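Local coordinates for uncharacterized protein (Pyrococcus furiosus, PDB 4XLZ) that deacetylates N,N'-diacetylchitobiose, probably as a metal-dependent deacetylase of carbohydrate esterase family 14, at residues E91-S95 and A211-S217; A138-W142 and T154-I159; A188-K194 and G249-M253. Numbering follows the deposited sequence.

Contact 1: residues E91-S95 and A211-S217; sequences EEEES and AIRAHRS
A buried carboxylate that takes both the backbone N and the hydroxyl of one serine marks this contact: Glu91 (m, t, extended) receives Ser217 N at OE1 (2.8 Å) and Ser217 OG at OE2 (2.7 Å; Ser217 chi1 p). Residues 91-95 are regular helix; 211-213 are helical and Ala214-Ser217 are loop, with an inverse gamma turn centred on His215 (phi/psi -82/67). CA atoms approach at Glu91-His215 (5.0 Å) and Ser95-Ala211 (4.7 Å). The turn sets the His215 ring (chi1 m) beside helix 81-99, one face over Glu91 C. His215 NE2 donates a weak bond to Glu92 OE2 (3.1 Å), and water 1 joins His215 ND1 (2.8 Å) to Glu91 OE2 (2.9 Å). Ser95 (t) gives OG to Ala211 O at 2.8 Å; Ala214 CB packs 4.1 Å from Ser95 CB. At the exposed margin Glu94 OE2 makes a long salt bridge to Arg216 NH1 (3.5 Å). Glu92 OE1 accepts from Asp42 N, its side chain about 9 Å from a bound cadmium ion. This is a helix packed on a helix-to-loop segment, fastened by side chain to backbone hydrogen bonds. Glu92 of helix 81-99 also touches Trp106 of strand 103-109, and helix 43-57 touches Ser95 and Ile212.

Contact 2: residues A138-W142 and T154-I159; sequences APDPW and TGFLAI
Pro141 and Phe156 bury the most surface here, and they meet as a CH-pi pair: Pro141 CB stands 3.5 Å from the centroid of the Phe156 ring, only 2° off its normal. Pro141 CG also lies 3.6 Å from Phe156 CD1. Residues 138-139 are the last of a strand (Ala138 phi/psi -156/166), the chain then leaves the sheet, and 154-159 is regular helix. The closest CA pair is Pro141-Gly155, 4.7 Å. The Phe156 side chain (chi1 m) starts sideways, but its ring reaches across to Pro141 and Trp142. An Asx turn, with Trp142 N giving a 2.9 Å hydrogen bond to Asp140 OD2, brings Trp142 (chi1 m) up to the ring. Phe156 points its edge at the indole face in a T-shaped pair, the Phe156 ring and the five-membered ring of Trp142 having centroids 5.2 Å apart and planes at 89°. Ile159 CD1 fills in beside them, 3.7 Å from Trp142 CZ3 and 4.0 Å from Pro141 CD. Gly155 is the point of closest backbone approach: its CA is 3.2 Å from Pro139 O, and a CB there would collide with Pro139 O and Pro141 CD. Nearer the sheet, Ala138 CB and Ala158 CB touch at 3.4 Å. This is strand-to-helix packing in a beta-alpha unit, whose helix also carries the cadmium ligand His151. In a second subunit, Arg152 makes a cation-pi contact with Phe156 and Tyr145 meets Trp142 edge to face. No hydrogen bond joins the two segments, so apolar and aromatic packing holds them together, and the same aromatic cluster continues into the subunit interface.

Contact 3: residues A188-K194 and G249-M253; sequences ALYYTHK and GFRVM. With CD (cadmium ion), chain J.
One antiparallel bridge joins these segments: Leu189 and Arg251 form a hydrogen-bonded pair, CA atoms 5.0 Å apart, with Leu189 N to Arg251 O and Arg251 N to Leu189 O both 2.9 Å. Register continues on both sides: Ala188 CA lies 5.0 Å from Val252 CA, and Tyr190 CA 4.8 Å from Phe250 CA. Leu189 O also takes a CA-H...O contact from Phe250 CA at 3.2 Å. Ala188, Tyr190, Phe250 and Val252 share one face, with Ala188 CB 3.9 Å from Val252 CG2 and Tyr190 CB 3.9 Å from Phe250 CE1. Beyond Tyr190 the chain turns at Tyr191 (phi/psi 54/50), and water 2 takes over the pairing, accepting from Tyr191 N (2.9 Å) and donating to Gly249 O (2.7 Å). Thr192 OG1 closes an ST turn by accepting from Lys194 N (3.1 Å) and is also hydrogen-bonded to Asp140 OD1. Arg251, extended (t, t, t), sends NH1 to Lys194 O (3.0 Å), its NH2 forming a salt bridge with the C-terminal carboxylate of Ile267. Further hydrogen bonds pair Tyr190 OH with Ile37 O, Tyr191 OH with OD1 of the cadmium ligand Asp43, Thr192 O with Tyr238 OH and Val252 N with Asn196 OD1. His193 NE2 binds a different cadmium ion (2.2 Å), with three waters and Asp265 of a third subunit among its ligands. The bridge borders strand 186-190, outermost in the chain's Rossmann-like parallel sheet and paired with 135-139; strand 247-250 pairs with 197-200, and helix 43-57 packs on Tyr190 and Phe250.

How the contacts relate
Contacts 2 and 3 are close neighbours, centres 10 Å apart, on adjacent strands 135-139 and 186-190 of the parallel sheet. They meet directly, Asp140 OD1 lying 2.7 Å from Thr192 OG1 and Ala138 O 2.9 Å from Tyr190 N, and both touch the second subunit. Contact 1 joins helix 81-99 to segment 211-217, its nearest atoms about 12 Å from those of contact 2 and 8 Å from those of contact 3. Along the chain, contact 2 is nested within the loop closed by contact 1 and ends before contact 3 opens, whereas contacts 1 and 3 interleave. Contacts 2 and 3 build out the sheet and reach the cadmium ligands His151 and Asp43 through helix 149-164 and Tyr191.

Contact 1: residues E91-S95 and A211-S217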
# COMPACT_ATOMS: atom_id res chain seq x y z
N GLU A 91 9.48 31.85 0.14
CA GLU A 91 10.05 32.09 -1.23
C GLU A 91 9.04 32.08 -2.31
O GLU A 91 8.99 32.88 -3.21
CB GLU A 91 11.12 31.05 -1.53
CG GLU A 91 12.33 31.31 -0.64
CD GLU A 91 13.46 30.32 -0.70
OE1 GLU A 91 14.60 30.57 -0.12
OE2 GLU A 91 13.27 29.18 -1.25
N GLU A 92 8.12 31.07 -2.24
CA GLU A 92 7.10 31.04 -3.27
C GLU A 92 6.10 32.21 -3.21
O GLU A 92 5.64 32.69 -4.23
CB GLU A 92 6.29 29.66 -3.18
CG GLU A 92 5.38 29.46 -4.37
CD GLU A 92 6.12 29.10 -5.66
OE1 GLU A 92 6.17 27.94 -6.12
OE2 GLU A 92 6.59 30.03 -6.38
N GLU A 93 5.78 32.61 -1.98
CA GLU A 93 4.86 33.77 -1.90
C GLU A 93 5.55 35.00 -2.55
O GLU A 93 4.86 35.78 -3.19
CB GLU A 93 4.57 34.06 -0.42
CG GLU A 93 3.52 32.90 0.09
CD GLU A 93 3.38 32.91 1.62
OE1 GLU A 93 4.19 33.55 2.36
OE2 GLU A 93 2.41 32.26 2.08
N GLU A 94 6.84 35.16 -2.32
CA GLU A 94 7.55 36.35 -2.95
C GLU A 94 7.63 36.16 -4.48
O GLU A 94 7.40 37.06 -5.26
CB GLU A 94 8.89 36.46 -2.32
CG GLU A 94 9.86 37.52 -3.07
CD GLU A 94 11.30 37.65 -2.35
OE1 GLU A 94 11.29 37.58 -1.09
OE2 GLU A 94 12.40 37.82 -2.99
N SER A 95 7.97 34.94 -4.97
CA SER A 95 8.00 34.72 -6.39
C SER A 95 6.67 34.95 -7.04
O SER A 95 6.48 35.55 -8.09
CB SER A 95 8.44 33.22 -6.55
OG SER A 95 8.55 32.83 -7.91
N ALA A 211 12.02 36.07 -10.64
CA ALA A 211 11.03 35.24 -9.90
C ALA A 211 11.59 33.88 -9.56
O ALA A 211 11.22 33.27 -8.50
CB ALA A 211 9.71 35.16 -10.73
N ILE A 212 12.44 33.33 -10.42
CA ILE A 212 13.13 32.06 -10.04
C ILE A 212 14.11 32.20 -8.88
O ILE A 212 14.15 31.47 -7.91
CB ILE A 212 13.78 31.43 -11.31
CG1 ILE A 212 12.64 31.13 -12.30
CG2 ILE A 212 14.63 30.24 -10.93
CD1 ILE A 212 13.25 30.79 -13.76
N ARG A 213 14.95 33.33 -8.98
CA ARG A 213 15.95 33.50 -7.96
C ARG A 213 15.38 33.88 -6.59
O ARG A 213 16.09 33.73 -5.58
CB ARG A 213 17.00 34.61 -8.46
CG ARG A 213 17.95 34.06 -9.46
CD ARG A 213 19.42 34.65 -9.24
NE ARG A 213 20.06 33.99 -8.14
CZ ARG A 213 21.35 34.08 -7.78
NH1 ARG A 213 22.22 34.94 -8.47
NH2 ARG A 213 21.77 33.48 -6.73
N ALA A 214 14.08 34.31 -6.59
CA ALA A 214 13.40 34.54 -5.33
C ALA A 214 13.36 33.25 -4.42
O ALA A 214 13.28 33.34 -3.17
CB ALA A 214 12.00 34.99 -5.55
N HIS A 215 13.50 32.06 -5.13
CA HIS A 215 13.68 30.80 -4.40
C HIS A 215 15.13 30.64 -4.01
O HIS A 215 15.90 29.79 -4.57
CB HIS A 215 13.21 29.65 -5.35
CG HIS A 215 11.76 29.75 -5.57
ND1 HIS A 215 10.82 29.04 -4.80
CD2 HIS A 215 11.05 30.44 -6.48
CE1 HIS A 215 9.62 29.34 -5.24
NE2 HIS A 215 9.69 30.19 -6.27
N ARG A 216 15.55 31.53 -3.11
CA ARG A 216 16.97 31.64 -2.77
C ARG A 216 17.60 30.36 -2.28
O ARG A 216 18.75 30.04 -2.52
CB ARG A 216 17.19 32.72 -1.71
CG ARG A 216 16.79 34.09 -2.21
CD ARG A 216 16.94 35.11 -1.10
NE ARG A 216 16.04 36.24 -1.34
CZ ARG A 216 16.47 37.51 -1.47
NH1 ARG A 216 15.60 38.51 -1.69
NH2 ARG A 216 17.78 37.78 -1.38
N SER A 217 16.82 29.56 -1.48
CA SER A 217 17.37 28.35 -0.90
C SER A 217 17.76 27.32 -1.97
O SER A 217 18.61 26.43 -1.70
CB SER A 217 16.25 27.70 0.01
OG SER A 217 15.16 27.31 -0.79
O HOH W 1 11.84 27.28 -2.92

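Contact 2: residues A138-W142 and T154-I159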
# COMPACT_ATOMS: atom_id res chain seq x y z
N ALA A 138 0.19 21.80 -16.23
CA ALA A 138 0.94 20.82 -15.41
C ALA A 138 2.16 20.35 -16.20
O ALA A 138 2.19 20.51 -17.45
CB ALA A 138 0.00 19.59 -15.12
N PRO A 139 3.13 19.69 -15.54
CA PRO A 139 4.25 19.10 -16.32
C PRO A 139 3.82 18.02 -17.28
O PRO A 139 2.88 17.28 -16.95
CB PRO A 139 5.19 18.49 -15.24
CG PRO A 139 4.83 19.31 -13.95
CD PRO A 139 3.30 19.53 -14.09
N ASP A 140 4.51 17.87 -18.39
CA ASP A 140 4.25 16.76 -19.31
C ASP A 140 4.88 15.51 -18.70
O ASP A 140 6.11 15.39 -18.63
CB ASP A 140 4.98 17.16 -20.62
CG ASP A 140 4.84 16.11 -21.69
OD1 ASP A 140 5.14 16.43 -22.91
OD2 ASP A 140 4.44 14.95 -21.41
N PRO A 141 4.05 14.52 -18.30
CA PRO A 141 4.68 13.35 -17.63
C PRO A 141 5.38 12.43 -18.60
O PRO A 141 6.09 11.56 -18.07
CB PRO A 141 3.37 12.65 -17.04
CG PRO A 141 2.27 12.99 -18.10
CD PRO A 141 2.57 14.50 -18.46
N TRP A 142 5.28 12.69 -19.85
CA TRP A 142 6.01 11.85 -20.84
C TRP A 142 7.31 12.53 -21.26
O TRP A 142 7.98 12.03 -22.22
CB TRP A 142 5.17 11.69 -22.10
CG TRP A 142 3.89 10.88 -21.74
CD1 TRP A 142 3.81 9.53 -21.50
CD2 TRP A 142 2.58 11.45 -21.58
NE1 TRP A 142 2.48 9.21 -21.19
CE2 TRP A 142 1.71 10.36 -21.25
CE3 TRP A 142 2.06 12.72 -21.77
CZ2 TRP A 142 0.32 10.55 -21.05
CZ3 TRP A 142 0.68 12.95 -21.49
CH2 TRP A 142 -0.15 11.84 -21.17
N THR A 154 2.99 14.25 -10.78
CA THR A 154 2.15 15.42 -10.90
C THR A 154 1.49 15.50 -12.24
O THR A 154 0.28 15.89 -12.36
CB THR A 154 3.07 16.66 -10.63
OG1 THR A 154 3.53 16.63 -9.29
CG2 THR A 154 2.22 17.96 -10.81
N GLY A 155 2.26 15.22 -13.34
CA GLY A 155 1.67 15.32 -14.66
C GLY A 155 0.47 14.35 -14.87
O GLY A 155 -0.56 14.77 -15.34
N PHE A 156 0.75 13.10 -14.51
CA PHE A 156 -0.35 12.12 -14.74
C PHE A 156 -1.52 12.42 -13.85
O PHE A 156 -2.65 12.36 -14.33
CB PHE A 156 0.20 10.69 -14.37
CG PHE A 156 1.14 10.08 -15.42
CD1 PHE A 156 0.72 9.99 -16.75
CD2 PHE A 156 2.42 9.69 -14.98
CE1 PHE A 156 1.62 9.38 -17.70
CE2 PHE A 156 3.33 9.11 -15.95
CZ PHE A 156 2.89 8.98 -17.30
N LEU A 157 -1.28 12.71 -12.58
CA LEU A 157 -2.43 12.99 -11.67
C LEU A 157 -3.20 14.23 -12.12
O LEU A 157 -4.43 14.28 -11.97
CB LEU A 157 -1.95 13.18 -10.27
CG LEU A 157 -1.34 11.90 -9.59
CD1 LEU A 157 -0.56 12.35 -8.28
CD2 LEU A 157 -2.49 10.91 -9.19
N ALA A 158 -2.50 15.23 -12.68
CA ALA A 158 -3.25 16.42 -13.12
C ALA A 158 -4.14 16.14 -14.29
O ALA A 158 -5.33 16.49 -14.28
CB ALA A 158 -2.18 17.51 -13.56
N ILE A 159 -3.65 15.35 -15.27
CA ILE A 159 -4.43 15.02 -16.47
C ILE A 159 -5.65 14.20 -16.00
O ILE A 159 -6.78 14.44 -16.41
CB ILE A 159 -3.59 14.22 -17.46
CG1 ILE A 159 -2.52 15.17 -17.99
CG2 ILE A 159 -4.48 13.71 -18.62
CD1 ILE A 159 -1.39 14.39 -18.77

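Contact 3: residues A188-K194 and G249-M253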
# COMPACT_ATOMS: atom_id res chain seq x y z
N ALA A 188 -2.79 22.49 -20.55
CA ALA A 188 -1.55 22.73 -21.30
C ALA A 188 -0.40 22.16 -20.50
O ALA A 188 -0.28 22.45 -19.32
CB ALA A 188 -1.38 24.32 -21.48
N LEU A 189 0.47 21.38 -21.18
CA LEU A 189 1.58 20.68 -20.47
C LEU A 189 2.84 21.52 -20.71
O LEU A 189 3.23 21.76 -21.86
CB LEU A 189 1.78 19.28 -21.03
CG LEU A 189 0.45 18.47 -20.83
CD1 LEU A 189 0.81 17.11 -21.47
CD2 LEU A 189 0.08 18.32 -19.36
N TYR A 190 3.49 21.88 -19.60
CA TYR A 190 4.82 22.55 -19.72
C TYR A 190 5.91 21.55 -19.39
O TYR A 190 5.65 20.39 -19.17
CB TYR A 190 4.88 23.81 -18.85
CG TYR A 190 4.72 23.64 -17.30
CD1 TYR A 190 3.42 23.59 -16.66
CD2 TYR A 190 5.85 23.46 -16.50
CE1 TYR A 190 3.39 23.45 -15.30
CE2 TYR A 190 5.75 23.31 -15.10
CZ TYR A 190 4.50 23.26 -14.53
OH TYR A 190 4.48 23.14 -13.15
N TYR A 191 7.18 21.99 -19.39
CA TYR A 191 8.29 21.06 -19.24
C TYR A 191 8.19 19.95 -20.32
O TYR A 191 8.21 18.72 -19.98
CB TYR A 191 8.41 20.46 -17.83
CG TYR A 191 8.91 21.31 -16.68
CD1 TYR A 191 9.91 22.30 -16.88
CD2 TYR A 191 8.42 21.10 -15.38
CE1 TYR A 191 10.39 23.01 -15.81
CE2 TYR A 191 8.91 21.82 -14.25
CZ TYR A 191 9.89 22.80 -14.52
OH TYR A 191 10.42 23.36 -13.43
N THR A 192 8.01 20.38 -21.59
CA THR A 192 7.69 19.41 -22.67
C THR A 192 8.73 19.39 -23.75
O THR A 192 9.27 20.49 -24.12
CB THR A 192 6.30 19.70 -23.20
OG1 THR A 192 5.96 18.67 -24.15
CG2 THR A 192 6.15 21.10 -23.91
N HIS A 193 9.06 18.20 -24.19
CA HIS A 193 9.92 18.01 -25.41
C HIS A 193 9.08 18.17 -26.71
O HIS A 193 9.69 18.24 -27.81
CB HIS A 193 10.60 16.62 -25.29
CG HIS A 193 11.39 16.15 -26.49
ND1 HIS A 193 11.07 14.99 -27.15
CD2 HIS A 193 12.51 16.63 -27.10
CE1 HIS A 193 11.92 14.78 -28.13
NE2 HIS A 193 12.80 15.76 -28.14
N LYS A 194 7.74 18.11 -26.60
CA LYS A 194 6.92 18.13 -27.83
C LYS A 194 5.94 19.29 -27.77
O LYS A 194 4.70 19.14 -27.81
CB LYS A 194 6.16 16.77 -28.01
CG LYS A 194 7.12 15.59 -28.35
CD LYS A 194 7.64 15.73 -29.80
CE LYS A 194 8.59 14.56 -30.18
NZ LYS A 194 9.07 14.89 -31.54
N GLY A 249 7.38 26.76 -23.95
CA GLY A 249 6.61 25.86 -24.74
C GLY A 249 5.54 25.06 -23.95
O GLY A 249 5.78 24.74 -22.77
N PHE A 250 4.48 24.76 -24.69
CA PHE A 250 3.33 24.03 -24.07
C PHE A 250 2.90 23.04 -25.11
O PHE A 250 2.88 23.24 -26.33
CB PHE A 250 2.18 25.00 -23.80
CG PHE A 250 2.55 26.03 -22.81
CD1 PHE A 250 2.49 25.83 -21.42
CD2 PHE A 250 3.03 27.32 -23.29
CE1 PHE A 250 2.94 26.77 -20.50
CE2 PHE A 250 3.49 28.25 -22.34
CZ PHE A 250 3.42 28.02 -20.94
N ARG A 251 2.39 21.89 -24.59
CA ARG A 251 1.72 20.96 -25.45
C ARG A 251 0.24 20.94 -25.09
O ARG A 251 -0.17 20.80 -23.96
CB ARG A 251 2.26 19.50 -25.30
CG ARG A 251 1.60 18.57 -26.30
CD ARG A 251 2.25 17.21 -26.28
NE ARG A 251 1.58 16.35 -27.29
CZ ARG A 251 1.84 16.41 -28.58
NH1 ARG A 251 2.79 17.26 -29.06
NH2 ARG A 251 1.18 15.54 -29.42
N VAL A 252 -0.54 21.20 -26.15
CA VAL A 252 -2.01 21.23 -26.02
C VAL A 252 -2.59 20.27 -27.00
O VAL A 252 -2.11 20.17 -28.15
CB VAL A 252 -2.60 22.68 -26.25
CG1 VAL A 252 -4.12 22.71 -26.10
CG2 VAL A 252 -1.93 23.75 -25.32
N MSE A 253 -3.58 19.47 -26.59
CA MSE A 253 -4.21 18.52 -27.51
C MSE A 253 -5.72 18.50 -27.16
O MSE A 253 -6.15 18.87 -26.06
CB MSE A 253 -3.74 17.06 -27.22
CG MSE A 253 -2.21 16.86 -27.36
SE MSE A 253 -1.72 15.01 -27.35
CE MSE A 253 -2.21 14.71 -25.41
CD CD J . 14.58 15.71 -29.49
O HOH W 2 7.75 24.26 -21.06
O HOH W 3 13.04 14.16 -29.93
O HOH W 4 15.01 15.05 -31.63
O HOH W 5 15.20 18.04 -29.22